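Local coordinates for LRR receptor-like serine/threonine-protein kinase RGI3 (Arabidopsis thaliana, PDB 5HZ0) that acts as a cell-surface receptor for RGF peptide hormones, which maintain the root stem cell niche, and pairs with SERK co-receptors once the peptide is bound, at residues L36-S41 / F60-L65; I53-D59 / P78-L84. The protein carries 5 engineered substitutions. All blocks are in the same frame, centred on the assembly; numbering follows the deposited sequence.

Contact 1: L36-S41 / F60-L65; sequences LKSLTS and FTELEL
T40 O is the main acceptor here, taking E64 N at 2.7 Å with an N-H...O angle of 137° and, weakly, L65 N at 3.4 Å. The T40 hydroxyl is shared differently: OG1 stands 3.1 Å from both E62 O and E64 OE2, and its single proton could serve either. E64 reaches that hydroxyl with an extended chain whose CG is anti to its own carbonyl carbon (chi1 -82°), carrying the carboxylate to the threonine hydroxyl. E62 is engaged on both oxygens: OE1 accepts T61 OG1 at 2.6 Å from above the carboxylate plane, and OE2 forms a salt bridge to K86. The S38 hydroxyl is satisfied by V14 O of the preceding coil.

The other contacts are mostly with carbon atoms. The CD1 branch of L63 lies 4.2 Å from L39 CG, while K37, bent at chi2 and chi3, brings CE to 3.8 Å from F60 CE1, crossing the ring obliquely. S41 and L65 pair as a parallel beta bridge, with S41 OG beside L65 CB at 3.7 Å. This is the step between adjacent coils of a leucine-rich repeat solenoid, each entering its strand through a type I turn (L36-L39 and F60-L63). The contact thus combines backbone bonding at the T40 carbonyl with a polar edge at E62 and E64, beside the L39/L63 packing.

Contact 2: I53-D59 / P78-L84; sequences IPKEIGD and PVEIFRL
G58 and I81 bring their CA atoms within 4.5 Å as the 3-10 segments 55-59 and 79-83 stack on one another, and G58 CA approaches E80 O at 3.2 Å in a C-H...O contact. No hydrogen bond crosses between the two segments; within each, i to i+3 bonds such as I57 N to P54 O and I81 N to P78 O pair many of the amides.

The P78 ring meets two side chains. I53 presents CB to P78 CD at 3.8 Å, at about a right angle, and K55 drapes its aliphatic chain across CB and CG of the ring, also nearly perpendicular, with CE 3.6 Å from P78 CB. A bend at chi2 (64°) folds the lysine over the proline, and its CG lies 3.3 Å from E80 OE1. I57 and I81 run side by side and point the same way, I57 CG2 meeting I81 CG1 at 3.7 Å, and both also touch L66 of strand 65-67. I53 CG2 extends this layer to I81 CD1 at 4.1 Å, and L84 sends CD2 against the G58 carbonyl. Within 78-84, E80 CG lies over one face of the R83 guanidinium. Opposite charges are near without meeting: D59 OD1 is 4.9 Å from R83 NH1. Successive repeats are therefore joined here mainly by aliphatic packing between 3-10 turns, with attraction between the charges probably a lesser term.

In the fold
Both contacts join the same two predicted repeats, LRR 3 and LRR 4, near the N-terminal end of the leucine-rich repeat solenoid, the predicted extracellular part of the receptor. The chain runs directly from 53-59 in contact 2 into 60-65 in contact 1, and the two packings merge where L63 CD2 meets L84 CD1 at 3.8 Å. Contact 1 is nearer the surface and leads into strands 41-45 and 65-67; it includes hydrogen bonds between coils. Contact 2 is mostly buried, joins 3-10 turns, has no hydrogen bond between its segments and is mainly aliphatic. One coil thus stacks on the next by backbone pairing at the strands and by hydrophobic contact between the turns.

Contact 1: L36-S41 / F60-L65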
ATOM      1  N   LEU A  36      -9.133   5.055  54.454  1.00 59.38           N
ATOM      2  CA  LEU A  36      -8.711   3.657  54.428  1.00 54.20           C
ATOM      3  C   LEU A  36      -7.244   3.551  54.034  1.00 57.11           C
ATOM      4  O   LEU A  36      -6.906   3.390  52.863  1.00 54.94           O
ATOM      5  CB  LEU A  36      -9.584   2.848  53.471  1.00 48.07           C
ATOM      6  CG  LEU A  36      -9.909   3.491  52.122  1.00 44.53           C
ATOM      7  CD1 LEU A  36      -9.730   2.478  51.011  1.00 44.62           C
ATOM      8  CD2 LEU A  36     -11.320   4.052  52.103  1.00 43.18           C
ATOM      9  N   LYS A  37      -6.373   3.643  55.029  1.00 62.25           N
ATOM     10  CA  LYS A  37      -4.941   3.741  54.781  1.00 62.06           C
ATOM     11  C   LYS A  37      -4.259   2.373  54.731  1.00 59.68           C
ATOM     12  O   LYS A  37      -3.034   2.285  54.701  1.00 62.54           O
ATOM     13  CB  LYS A  37      -4.275   4.682  55.796  1.00 65.45           C
ATOM     14  CG  LYS A  37      -4.249   6.161  55.365  1.00 66.67           C
ATOM     15  CD  LYS A  37      -5.653   6.739  55.133  1.00 67.07           C
ATOM     16  CE  LYS A  37      -5.724   7.550  53.833  1.00 61.29           C
ATOM     17  NZ  LYS A  37      -7.112   7.990  53.488  1.00 57.75           N
ATOM     18  N   SER A  38      -5.055   1.308  54.769  1.00 55.81           N
ATOM     19  CA  SER A  38      -4.534  -0.050  54.604  1.00 51.11           C
ATOM     20  C   SER A  38      -4.684  -0.641  53.189  1.00 48.83           C
ATOM     21  O   SER A  38      -4.320  -1.792  52.963  1.00 51.44           O
ATOM     22  CB  SER A  38      -5.160  -0.995  55.632  1.00 54.26           C
ATOM     23  OG  SER A  38      -6.559  -1.078  55.442  1.00 57.84           O
ATOM     24  N   LEU A  39      -5.220   0.137  52.251  1.00 47.61           N
ATOM     25  CA  LEU A  39      -5.472  -0.330  50.880  1.00 42.99           C
ATOM     26  C   LEU A  39      -4.192  -0.733  50.136  1.00 37.68           C
ATOM     27  O   LEU A  39      -3.259   0.064  50.009  1.00 29.72           O
ATOM     28  CB  LEU A  39      -6.193   0.769  50.091  1.00 45.45           C
ATOM     29  CG  LEU A  39      -6.576   0.543  48.628  1.00 48.10           C
ATOM     30  CD1 LEU A  39      -7.753  -0.397  48.515  1.00 48.66           C
ATOM     31  CD2 LEU A  39      -6.906   1.868  47.959  1.00 50.40           C
ATOM     32  N   THR A  40      -4.151  -1.980  49.665  1.00 41.96           N
ATOM     33  CA  THR A  40      -2.992  -2.486  48.927  1.00 42.99           C
ATOM     34  C   THR A  40      -3.066  -2.379  47.389  1.00 42.08           C
ATOM     35  O   THR A  40      -2.036  -2.374  46.703  1.00 36.36           O
ATOM     36  CB  THR A  40      -2.718  -3.965  49.331  1.00 33.61           C
ATOM     37  OG1 THR A  40      -1.323  -4.138  49.606  1.00 38.86           O
ATOM     38  CG2 THR A  40      -3.157  -4.944  48.236  1.00 31.35           C
ATOM     39  N   SER A  41      -4.281  -2.268  46.855  1.00 41.72           N
ATOM     40  CA  SER A  41      -4.484  -2.346  45.410  1.00 35.06           C
ATOM     41  C   SER A  41      -5.615  -1.428  44.951  1.00 36.48           C
ATOM     42  O   SER A  41      -6.718  -1.504  45.476  1.00 40.31           O
ATOM     43  CB  SER A  41      -4.749  -3.800  45.009  1.00 26.21           C
ATOM     44  OG  SER A  41      -5.117  -3.919  43.650  1.00 26.25           O
ATOM     45  N   PHE A  60      -1.199   6.520  50.208  1.00 57.23           N
ATOM     46  CA  PHE A  60      -1.561   5.149  50.530  1.00 45.42           C
ATOM     47  C   PHE A  60      -0.271   4.382  50.437  1.00 45.91           C
ATOM     48  O   PHE A  60       0.163   3.988  49.359  1.00 45.28           O
ATOM     49  CB  PHE A  60      -2.542   4.587  49.505  1.00 39.97           C
ATOM     50  CG  PHE A  60      -3.794   5.410  49.331  1.00 44.94           C
ATOM     51  CD1 PHE A  60      -4.625   5.675  50.410  1.00 47.67           C
ATOM     52  CD2 PHE A  60      -4.153   5.893  48.080  1.00 43.86           C
ATOM     53  CE1 PHE A  60      -5.780   6.417  50.250  1.00 48.61           C
ATOM     54  CE2 PHE A  60      -5.308   6.630  47.915  1.00 45.98           C
ATOM     55  CZ  PHE A  60      -6.123   6.893  49.003  1.00 48.73           C
ATOM     56  N   THR A  61       0.291   4.083  51.597  1.00 53.17           N
ATOM     57  CA  THR A  61       1.679   3.669  51.667  1.00 53.18           C
ATOM     58  C   THR A  61       1.821   2.211  51.296  1.00 51.81           C
ATOM     59  O   THR A  61       2.875   1.786  50.834  1.00 58.63           O
ATOM     60  CB  THR A  61       2.272   3.940  53.060  1.00 57.82           C
ATOM     61  OG1 THR A  61       1.532   3.215  54.051  1.00 59.89           O
ATOM     62  CG2 THR A  61       2.194   5.428  53.379  1.00 58.29           C
ATOM     63  N   GLU A  62       0.742   1.456  51.478  1.00 45.74           N
ATOM     64  CA  GLU A  62       0.756   0.020  51.225  1.00 39.13           C
ATOM     65  C   GLU A  62       0.372  -0.328  49.797  1.00 33.34           C
ATOM     66  O   GLU A  62       0.283  -1.502  49.437  1.00 37.95           O
ATOM     67  CB  GLU A  62      -0.160  -0.713  52.213  1.00 41.54           C
ATOM     68  CG  GLU A  62       0.592  -1.367  53.361  1.00 40.88           C
ATOM     69  CD  GLU A  62       1.540  -0.402  54.055  1.00 39.44           C
ATOM     70  OE1 GLU A  62       1.078   0.673  54.497  1.00 35.76           O
ATOM     71  OE2 GLU A  62       2.747  -0.715  54.152  1.00 39.54           O
ATOM     72  N   LEU A  63       0.137   0.691  48.985  1.00 32.27           N
ATOM     73  CA  LEU A  63      -0.180   0.472  47.580  1.00 33.46           C
ATOM     74  C   LEU A  63       0.880  -0.358  46.840  1.00 33.15           C
ATOM     75  O   LEU A  63       2.087  -0.132  46.959  1.00 27.43           O
ATOM     76  CB  LEU A  63      -0.417   1.796  46.867  1.00 35.63           C
ATOM     77  CG  LEU A  63      -1.661   1.800  45.985  1.00 40.36           C
ATOM     78  CD1 LEU A  63      -2.839   1.189  46.728  1.00 27.52           C
ATOM     79  CD2 LEU A  63      -1.970   3.230  45.551  1.00 41.04           C
ATOM     80  N   GLU A  64       0.385  -1.312  46.067  1.00 24.10           N
ATOM     81  CA  GLU A  64       1.190  -2.291  45.367  1.00 26.58           C
ATOM     82  C   GLU A  64       0.800  -2.243  43.901  1.00 22.01           C
ATOM     83  O   GLU A  64       1.661  -2.242  43.024  1.00 26.55           O
ATOM     84  CB  GLU A  64       1.038  -3.698  45.971  1.00 31.64           C
ATOM     85  CG  GLU A  64       1.906  -3.919  47.208  1.00 37.73           C
ATOM     86  CD  GLU A  64       1.529  -5.152  48.025  1.00 42.87           C
ATOM     87  OE1 GLU A  64       1.113  -6.184  47.442  1.00 42.98           O
ATOM     88  OE2 GLU A  64       1.661  -5.078  49.266  1.00 41.22           O
ATOM     89  N   LEU A  65      -0.497  -2.357  43.641  1.00 22.43           N
ATOM     90  CA  LEU A  65      -1.025  -2.057  42.317  1.00 25.58           C
ATOM     91  C   LEU A  65      -1.747  -0.703  42.293  1.00 28.97           C
ATOM     92  O   LEU A  65      -2.551  -0.402  43.170  1.00 36.17           O
ATOM     93  CB  LEU A  65      -1.964  -3.167  41.841  1.00 27.65           C
ATOM     94  CG  LEU A  65      -2.423  -3.105  40.375  1.00 32.73           C
ATOM     95  CD1 LEU A  65      -2.552  -4.506  39.782  1.00 34.26           C
ATOM     96  CD2 LEU A  65      -3.745  -2.345  40.225  1.00 33.25           C
TER

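Contact 2: I53-D59 / P78-L84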
ATOM      1  N   ILE A  53      -4.710  13.685  38.548  1.00 40.48           N
ATOM      2  CA  ILE A  53      -4.478  12.663  39.559  1.00 39.50           C
ATOM      3  C   ILE A  53      -4.089  13.421  40.822  1.00 41.39           C
ATOM      4  O   ILE A  53      -3.088  14.132  40.829  1.00 42.07           O
ATOM      5  CB  ILE A  53      -3.340  11.708  39.166  1.00 39.21           C
ATOM      6  CG1 ILE A  53      -3.721  10.921  37.926  1.00 36.13           C
ATOM      7  CG2 ILE A  53      -3.007  10.738  40.315  1.00 35.84           C
ATOM      8  CD1 ILE A  53      -2.617  10.073  37.383  1.00 29.07           C
ATOM      9  N   PRO A  54      -4.879  13.265  41.896  1.00 43.90           N
ATOM     10  CA  PRO A  54      -4.628  13.959  43.152  1.00 51.29           C
ATOM     11  C   PRO A  54      -3.324  13.471  43.784  1.00 58.75           C
ATOM     12  O   PRO A  54      -3.084  12.272  43.871  1.00 64.37           O
ATOM     13  CB  PRO A  54      -5.854  13.613  43.982  1.00 46.64           C
ATOM     14  CG  PRO A  54      -6.434  12.395  43.364  1.00 40.54           C
ATOM     15  CD  PRO A  54      -5.990  12.307  41.973  1.00 39.40           C
ATOM     16  N   LYS A  55      -2.495  14.418  44.216  1.00 59.28           N
ATOM     17  CA  LYS A  55      -1.203  14.131  44.826  1.00 58.36           C
ATOM     18  C   LYS A  55      -1.392  13.280  46.087  1.00 59.18           C
ATOM     19  O   LYS A  55      -0.506  12.512  46.496  1.00 53.51           O
ATOM     20  CB  LYS A  55      -0.464  15.441  45.146  1.00 59.73           C
ATOM     21  CG  LYS A  55       0.316  16.077  43.972  1.00 61.11           C
ATOM     22  CD  LYS A  55      -0.558  16.528  42.790  1.00 59.54           C
ATOM     23  CE  LYS A  55       0.307  17.108  41.658  1.00 54.52           C
ATOM     24  NZ  LYS A  55      -0.372  17.092  40.324  1.00 48.95           N
ATOM     25  N   GLU A  56      -2.578  13.399  46.676  1.00 64.40           N
ATOM     26  CA  GLU A  56      -2.937  12.655  47.879  1.00 73.25           C
ATOM     27  C   GLU A  56      -2.840  11.137  47.684  1.00 76.78           C
ATOM     28  O   GLU A  56      -2.753  10.387  48.658  1.00 78.65           O
ATOM     29  CB  GLU A  56      -4.347  13.045  48.351  1.00 78.61           C
ATOM     30  CG  GLU A  56      -4.513  14.524  48.684  1.00 82.82           C
ATOM     31  CD  GLU A  56      -4.915  15.359  47.481  1.00 87.51           C
ATOM     32  OE1 GLU A  56      -5.979  15.076  46.891  1.00 90.75           O
ATOM     33  OE2 GLU A  56      -4.168  16.297  47.124  1.00 86.66           O
ATOM     34  N   ILE A  57      -2.851  10.698  46.425  1.00 74.00           N
ATOM     35  CA  ILE A  57      -2.629   9.294  46.078  1.00 68.35           C
ATOM     36  C   ILE A  57      -1.371   8.756  46.751  1.00 62.74           C
ATOM     37  O   ILE A  57      -1.362   7.638  47.267  1.00 64.59           O
ATOM     38  CB  ILE A  57      -2.510   9.108  44.548  1.00 67.94           C
ATOM     39  CG1 ILE A  57      -3.902   9.009  43.914  1.00 63.91           C
ATOM     40  CG2 ILE A  57      -1.685   7.867  44.205  1.00 70.49           C
ATOM     41  CD1 ILE A  57      -4.630   7.722  44.229  1.00 59.73           C
ATOM     42  N   GLY A  58      -0.329   9.581  46.795  1.00 58.14           N
ATOM     43  CA  GLY A  58       0.946   9.171  47.355  1.00 52.67           C
ATOM     44  C   GLY A  58       0.879   8.831  48.831  1.00 56.26           C
ATOM     45  O   GLY A  58       1.868   8.385  49.414  1.00 58.49           O
ATOM     46  N   ASP A  59      -0.288   9.034  49.439  1.00 56.91           N
ATOM     47  CA  ASP A  59      -0.461   8.776  50.865  1.00 58.32           C
ATOM     48  C   ASP A  59      -0.826   7.325  51.202  1.00 61.78           C
ATOM     49  O   ASP A  59      -0.742   6.923  52.365  1.00 64.83           O
ATOM     50  CB  ASP A  59      -1.508   9.718  51.467  1.00 58.34           C
ATOM     51  CG  ASP A  59      -1.096  11.182  51.408  1.00 57.26           C
ATOM     52  OD1 ASP A  59       0.092  11.474  51.152  1.00 56.01           O
ATOM     53  OD2 ASP A  59      -1.970  12.047  51.636  1.00 58.40           O
ATOM     54  N   PRO A  78       1.786  13.126  39.250  1.00 36.09           N
ATOM     55  CA  PRO A  78       2.251  13.733  40.505  1.00 40.06           C
ATOM     56  C   PRO A  78       3.464  12.996  41.065  1.00 45.99           C
ATOM     57  O   PRO A  78       3.418  11.772  41.147  1.00 56.31           O
ATOM     58  CB  PRO A  78       1.053  13.555  41.436  1.00 28.72           C
ATOM     59  CG  PRO A  78      -0.120  13.503  40.516  1.00 40.35           C
ATOM     60  CD  PRO A  78       0.361  12.757  39.306  1.00 27.13           C
ATOM     61  N   VAL A  79       4.526  13.720  41.420  1.00 40.88           N
ATOM     62  CA  VAL A  79       5.748  13.108  41.951  1.00 41.40           C
ATOM     63  C   VAL A  79       5.489  12.352  43.265  1.00 42.08           C
ATOM     64  O   VAL A  79       6.235  11.434  43.627  1.00 34.38           O
ATOM     65  CB  VAL A  79       6.868  14.162  42.170  1.00 33.82           C
ATOM     66  CG1 VAL A  79       6.608  14.956  43.430  1.00 32.21           C
ATOM     67  CG2 VAL A  79       8.212  13.496  42.277  1.00 33.82           C
ATOM     68  N   GLU A  80       4.421  12.733  43.961  1.00 43.70           N
ATOM     69  CA  GLU A  80       4.036  12.080  45.202  1.00 49.60           C
ATOM     70  C   GLU A  80       3.620  10.625  44.946  1.00 52.29           C
ATOM     71  O   GLU A  80       3.718   9.771  45.836  1.00 49.13           O
ATOM     72  CB  GLU A  80       2.912  12.859  45.889  1.00 54.67           C
ATOM     73  CG  GLU A  80       3.344  14.209  46.479  1.00 62.99           C
ATOM     74  CD  GLU A  80       3.758  15.245  45.430  1.00 66.21           C
ATOM     75  OE1 GLU A  80       3.482  15.040  44.228  1.00 67.42           O
ATOM     76  OE2 GLU A  80       4.369  16.268  45.814  1.00 65.24           O
ATOM     77  N   ILE A  81       3.171  10.346  43.722  1.00 48.40           N
ATOM     78  CA  ILE A  81       2.866   8.981  43.300  1.00 40.25           C
ATOM     79  C   ILE A  81       4.087   8.091  43.504  1.00 37.41           C
ATOM     80  O   ILE A  81       3.964   6.898  43.788  1.00 31.50           O
ATOM     81  CB  ILE A  81       2.420   8.940  41.818  1.00 34.68           C
ATOM     82  CG1 ILE A  81       0.933   8.606  41.705  1.00 30.98           C
ATOM     83  CG2 ILE A  81       3.242   7.941  41.004  1.00 35.57           C
ATOM     84  CD1 ILE A  81       0.439   8.599  40.265  1.00 25.41           C
ATOM     85  N   PHE A  82       5.267   8.693  43.390  1.00 41.08           N
ATOM     86  CA  PHE A  82       6.518   7.953  43.488  1.00 46.96           C
ATOM     87  C   PHE A  82       6.998   7.773  44.922  1.00 47.87           C
ATOM     88  O   PHE A  82       8.045   7.168  45.164  1.00 42.36           O
ATOM     89  CB  PHE A  82       7.582   8.611  42.617  1.00 52.52           C
ATOM     90  CG  PHE A  82       7.180   8.708  41.183  1.00 59.08           C
ATOM     91  CD1 PHE A  82       7.075   7.567  40.410  1.00 59.48           C
ATOM     92  CD2 PHE A  82       6.868   9.927  40.615  1.00 62.14           C
ATOM     93  CE1 PHE A  82       6.685   7.642  39.093  1.00 59.19           C
ATOM     94  CE2 PHE A  82       6.474  10.001  39.298  1.00 63.06           C
ATOM     95  CZ  PHE A  82       6.389   8.861  38.534  1.00 61.00           C
ATOM     96  N   ARG A  83       6.220   8.295  45.868  1.00 51.57           N
ATOM     97  CA  ARG A  83       6.468   8.053  47.283  1.00 52.08           C
ATOM     98  C   ARG A  83       6.052   6.639  47.677  1.00 43.23           C
ATOM     99  O   ARG A  83       6.416   6.159  48.750  1.00 42.68           O
ATOM    100  CB  ARG A  83       5.728   9.075  48.149  1.00 59.55           C
ATOM    101  CG  ARG A  83       6.209  10.505  47.951  1.00 65.90           C
ATOM    102  CD  ARG A  83       5.366  11.501  48.735  1.00 68.76           C
ATOM    103  NE  ARG A  83       5.980  12.826  48.753  1.00 66.14           N
ATOM    104  CZ  ARG A  83       5.409  13.901  49.282  1.00 65.73           C
ATOM    105  NH1 ARG A  83       4.204  13.808  49.830  1.00 67.46           N
ATOM    106  NH2 ARG A  83       6.040  15.067  49.260  1.00 65.43           N
ATOM    107  N   LEU A  84       5.349   5.939  46.792  1.00 37.71           N
ATOM    108  CA  LEU A  84       4.800   4.660  47.190  1.00 39.03           C
ATOM    109  C   LEU A  84       5.864   3.618  46.921  1.00 39.96           C
ATOM    110  O   LEU A  84       5.982   3.111  45.816  1.00 38.67           O
ATOM    111  CB  LEU A  84       3.577   4.345  46.326  1.00 25.69           C
ATOM    112  CG  LEU A  84       2.512   5.431  46.181  1.00 26.69           C
ATOM    113  CD1 LEU A  84       1.411   4.972  45.250  1.00 30.90           C
ATOM    114  CD2 LEU A  84       1.948   5.793  47.528  1.00 28.11           C
TER